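Side-chain contacts in superoxide dismutase (Leishmania major, PDB 4F2N), which catalyses the dismutation of superoxide radicals to molecular oxygen and hydrogen peroxide at an iron centre: residues V67-L70 / N71-K75; G135-D138 / D139-S143. All coordinates share one frame; numbering follows the deposited sequence.

In the fold
Contacts 1 and 2 mark opposite kinds of helix end in the two-domain iron superoxide dismutase fold. Contact 1 comes first along the chain, where helix 52-71 of the alpha-hairpin domain runs into the loop before helix 82-89; contact 2 follows at the start of helix 137-149 in the C-terminal domain. Their centres are about 39 Å apart on opposite sides of the chain's centre, and their nearest atoms about 26 Å apart. The iron is held by both domains, His58 and His108 coming from one, Asp191 and His195 from the other. Contact 1 closes the helix that carries His58, whereas contact 2 starts a helix that packs against strand 168-174 of the three-stranded sheet.

Contact 1: V67-L70 / N71-K75; sequences VDKL and NTLGK
Val67 and Asn71 lie side by side on the last turn of helix 52-71, one of the two long helices of the alpha-hairpin domain, with Val67 CG1 3.9 Å from Asn71 ND2. The helical bond from Asn71 N to Val67 O persists. The Asn71 amide is held at both ends: OD1 accepts from Ala33 N in a neighbouring loop, and ND2 gives a hydrogen to a water 2.9 Å away. That water donates to Asp68 OD1 at 2.7 Å, joining the two side chains along the helix surface. Beyond Asn71 the bonding goes over to three-residue steps, Thr72 N to Lys69 O and Leu73 N to Leu70 O, and Leu70 O also accepts weakly from Gly74 N. Thr72 OG1 sits between its backbone N and carbonyl carbon (chi1 67°), which swings the hydroxyl back to donate to Lys69 O over 2.6 Å. It arrives in the carbonyl plane on a lone pair, while Thr72 N comes from above that plane, so one oxygen takes two bonds from one residue. The Lys69 chain, bent at chi2 (66°), passes over Thr72 and Leu73 at an angle; Lys69 CD is 3.9 Å from Thr72 OG1 and Lys69 CG 4.2 Å from Leu73 CD1. Leu70 packs on Gln101 and Ala102 of helix 96-113. A second water donates to Thr72 OG1 at 2.6 Å and accepts weakly from Lys69 NZ.

Contact 2: G135-D138 / D139-S143; sequences GSVD and DFMVS
Asp139 reaches back to Ser136 at the first turn of helix 137-149, where Ser136 is the N-cap. Gly135, with positive phi, is the first residue to leave the helical angles after helix 124-134, and Ser136 then opens the next helix. Ser136 OG lies between its own backbone N and carbonyl carbon (chi1 73°), and from there it accepts a nearly straight bond from Asp139 N, 3.1 Å long at 167°. Ser136 OG also donates weakly to Asp139 OD2 at 3.2 Å. At 3.9 Å, Asp139 OD2 is too far from Ser136 N for the reciprocal bond, and the capping box is not completed.

Asp138, next along the helix, is covered on its backbone side by the turn that follows, while its carboxylate stays exposed. Its carbonyl takes the backbone bond from Val142 N, and Val142 CG2 comes to 3.4 Å from the same Asp138 O. The two carboxylates diverge, Asp138 OD2 lying 6.9 Å from Asp139 OD1.

Val137 starts the apolar side. It lies alongside Met141, one turn on, both pointing the same way, and Val137 CG1 touches the methyl Met141 CE at 3.9 Å at the end of the extended methionine chain. The chemistry is thus divided: Val137, Phe140 and Met141 meet helix 124-134, strand 168-174 and Trp213, while the serine hydroxyl satisfies the N-H of Asp139 and the two acidic side chains at the helix start would be expected to interact favourably with the helix dipole.

Contact 1: V67-L70 / N71-K75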
loop_
_atom_site.group_PDB
_atom_site.type_symbol
_atom_site.label_atom_id
_atom_site.label_comp_id
_atom_site.label_asym_id
_atom_site.label_seq_id
_atom_site.Cartn_x
_atom_site.Cartn_y
_atom_site.Cartn_z
ATOM N N VAL B 67 6.325 16.296 -1.675
ATOM C CA VAL B 67 6.503 17.768 -1.893
ATOM C C VAL B 67 7.633 17.978 -2.911
ATOM O O VAL B 67 7.498 18.732 -3.889
ATOM C CB VAL B 67 6.767 18.506 -0.548
ATOM C CG1 VAL B 67 7.313 19.929 -0.746
ATOM C CG2 VAL B 67 5.493 18.511 0.297
ATOM N N ASP B 68 8.734 17.271 -2.699
ATOM C CA ASP B 68 9.931 17.452 -3.545
ATOM C C ASP B 68 9.654 16.999 -4.968
ATOM O O ASP B 68 10.017 17.687 -5.933
ATOM C CB ASP B 68 11.158 16.719 -2.950
ATOM C CG ASP B 68 11.652 17.344 -1.629
ATOM O OD1 ASP B 68 11.170 18.421 -1.215
ATOM O OD2 ASP B 68 12.530 16.744 -0.981
ATOM N N LYS B 69 8.985 15.860 -5.117
ATOM C CA LYS B 69 8.710 15.328 -6.460
ATOM C C LYS B 69 7.728 16.217 -7.203
ATOM O O LYS B 69 7.939 16.553 -8.386
ATOM C CB LYS B 69 8.212 13.881 -6.367
ATOM C CG LYS B 69 7.949 13.205 -7.709
ATOM C CD LYS B 69 9.215 13.010 -8.494
ATOM C CE LYS B 69 8.911 12.216 -9.751
ATOM N NZ LYS B 69 10.171 11.625 -10.268
ATOM N N LEU B 70 6.667 16.642 -6.514
ATOM C CA LEU B 70 5.664 17.522 -7.121
ATOM C C LEU B 70 6.301 18.815 -7.684
ATOM O O LEU B 70 5.949 19.256 -8.774
ATOM C CB LEU B 70 4.561 17.874 -6.104
ATOM C CG LEU B 70 3.453 18.823 -6.531
ATOM C CD1 LEU B 70 2.731 18.278 -7.753
ATOM C CD2 LEU B 70 2.481 19.020 -5.374
ATOM N N ASN B 71 7.245 19.395 -6.948
ATOM C CA ASN B 71 7.960 20.590 -7.413
ATOM C C ASN B 71 8.805 20.420 -8.679
ATOM O O ASN B 71 9.158 21.408 -9.296
ATOM C CB ASN B 71 8.766 21.225 -6.274
ATOM C CG ASN B 71 7.863 21.909 -5.265
ATOM O OD1 ASN B 71 6.792 22.377 -5.634
ATOM N ND2 ASN B 71 8.255 21.935 -4.002
ATOM N N THR B 72 9.109 19.178 -9.069
ATOM C CA THR B 72 9.773 18.904 -10.364
ATOM C C THR B 72 8.781 18.754 -11.524
ATOM O O THR B 72 9.197 18.626 -12.680
ATOM C CB THR B 72 10.639 17.619 -10.329
ATOM O OG1 THR B 72 9.802 16.462 -10.169
ATOM C CG2 THR B 72 11.650 17.675 -9.183
ATOM N N LEU B 73 7.489 18.742 -11.220
ATOM C CA LEU B 73 6.446 18.460 -12.216
ATOM C C LEU B 73 5.432 19.581 -12.449
ATOM O O LEU B 73 4.776 19.623 -13.489
ATOM C CB LEU B 73 5.647 17.231 -11.788
ATOM C CG LEU B 73 6.471 15.968 -11.552
ATOM C CD1 LEU B 73 5.666 14.978 -10.731
ATOM C CD2 LEU B 73 6.928 15.379 -12.882
ATOM N N GLY B 74 5.260 20.468 -11.476
ATOM C CA GLY B 74 4.115 21.372 -11.533
ATOM C C GLY B 74 4.319 22.691 -12.238
ATOM O O GLY B 74 3.497 23.595 -12.088
ATOM N N LYS B 75 5.403 22.833 -13.007
ATOM C CA LYS B 75 5.638 24.098 -13.728
ATOM C C LYS B 75 4.348 24.577 -14.372
ATOM O O LYS B 75 3.659 23.808 -15.023
ATOM C CB LYS B 75 6.738 23.947 -14.783
HETATM O O HOH W 1 10.447 20.730 -2.515
HETATM O O HOH W 2 10.728 14.577 -11.724
#

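Contact 2: G135-D138 / D139-S143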
loop_
_atom_site.group_PDB
_atom_site.type_symbol
_atom_site.label_atom_id
_atom_site.label_comp_id
_atom_site.label_asym_id
_atom_site.label_seq_id
_atom_site.Cartn_x
_atom_site.Cartn_y
_atom_site.Cartn_z
ATOM N N GLY B 135 -26.497 7.830 13.986
ATOM C CA GLY B 135 -27.157 7.352 15.216
ATOM C C GLY B 135 -26.468 7.835 16.480
ATOM O O GLY B 135 -27.127 8.273 17.434
ATOM N N SER B 136 -25.137 7.763 16.488
ATOM C CA SER B 136 -24.311 8.252 17.615
ATOM C C SER B 136 -22.856 8.363 17.152
ATOM O O SER B 136 -22.482 7.801 16.103
ATOM C CB SER B 136 -24.380 7.290 18.797
ATOM O OG SER B 136 -23.639 6.112 18.531
ATOM N N VAL B 137 -22.033 9.054 17.944
ATOM C CA VAL B 137 -20.598 9.164 17.649
ATOM C C VAL B 137 -19.951 7.768 17.720
ATOM O O VAL B 137 -19.130 7.409 16.872
ATOM C CB VAL B 137 -19.902 10.201 18.580
ATOM C CG1 VAL B 137 -18.381 10.122 18.476
ATOM C CG2 VAL B 137 -20.377 11.614 18.252
ATOM N N ASP B 138 -20.334 6.976 18.719
ATOM C CA ASP B 138 -19.811 5.605 18.846
ATOM C C ASP B 138 -20.072 4.739 17.604
ATOM O O ASP B 138 -19.164 4.035 17.137
ATOM C CB ASP B 138 -20.353 4.929 20.106
ATOM C CG ASP B 138 -19.867 5.601 21.387
ATOM O OD1 ASP B 138 -18.863 6.349 21.360
ATOM O OD2 ASP B 138 -20.493 5.384 22.445
ATOM N N ASP B 139 -21.297 4.798 17.071
ATOM C CA ASP B 139 -21.646 4.059 15.854
ATOM C C ASP B 139 -20.854 4.572 14.623
ATOM O O ASP B 139 -20.383 3.767 13.798
ATOM C CB ASP B 139 -23.149 4.089 15.565
ATOM C CG ASP B 139 -24.000 3.351 16.615
ATOM O OD1 ASP B 139 -23.615 2.292 17.140
ATOM O OD2 ASP B 139 -25.102 3.836 16.907
ATOM N N PHE B 140 -20.694 5.891 14.489
ATOM C CA PHE B 140 -19.806 6.406 13.456
ATOM C C PHE B 140 -18.374 5.872 13.610
ATOM O O PHE B 140 -17.790 5.384 12.644
ATOM C CB PHE B 140 -19.797 7.944 13.409
ATOM C CG PHE B 140 -18.548 8.506 12.795
ATOM C CD1 PHE B 140 -18.353 8.436 11.423
ATOM C CD2 PHE B 140 -17.549 9.061 13.588
ATOM C CE1 PHE B 140 -17.200 8.922 10.841
ATOM C CE2 PHE B 140 -16.373 9.536 13.006
ATOM C CZ PHE B 140 -16.204 9.470 11.627
ATOM N N MET B 141 -17.805 5.956 14.813
ATOM C CA MET B 141 -16.432 5.474 15.015
ATOM C C MET B 141 -16.259 3.991 14.633
ATOM O O MET B 141 -15.276 3.632 13.979
ATOM C CB MET B 141 -16.002 5.697 16.477
ATOM C CG MET B 141 -15.733 7.162 16.766
ATOM S SD MET B 141 -15.311 7.457 18.491
ATOM C CE MET B 141 -14.634 9.110 18.348
ATOM N N VAL B 142 -17.197 3.137 15.072
ATOM C CA VAL B 142 -17.172 1.717 14.741
ATOM C C VAL B 142 -17.183 1.519 13.212
ATOM O O VAL B 142 -16.333 0.800 12.671
ATOM C CB VAL B 142 -18.328 0.945 15.435
ATOM C CG1 VAL B 142 -18.540 -0.431 14.815
ATOM C CG2 VAL B 142 -18.042 0.810 16.934
ATOM N N SER B 143 -18.103 2.201 12.531
ATOM C CA SER B 143 -18.196 2.150 11.059
ATOM C C SER B 143 -16.929 2.645 10.371
ATOM O O SER B 143 -16.488 2.080 9.333
ATOM C CB SER B 143 -19.384 2.987 10.569
ATOM O OG SER B 143 -20.590 2.460 11.104
#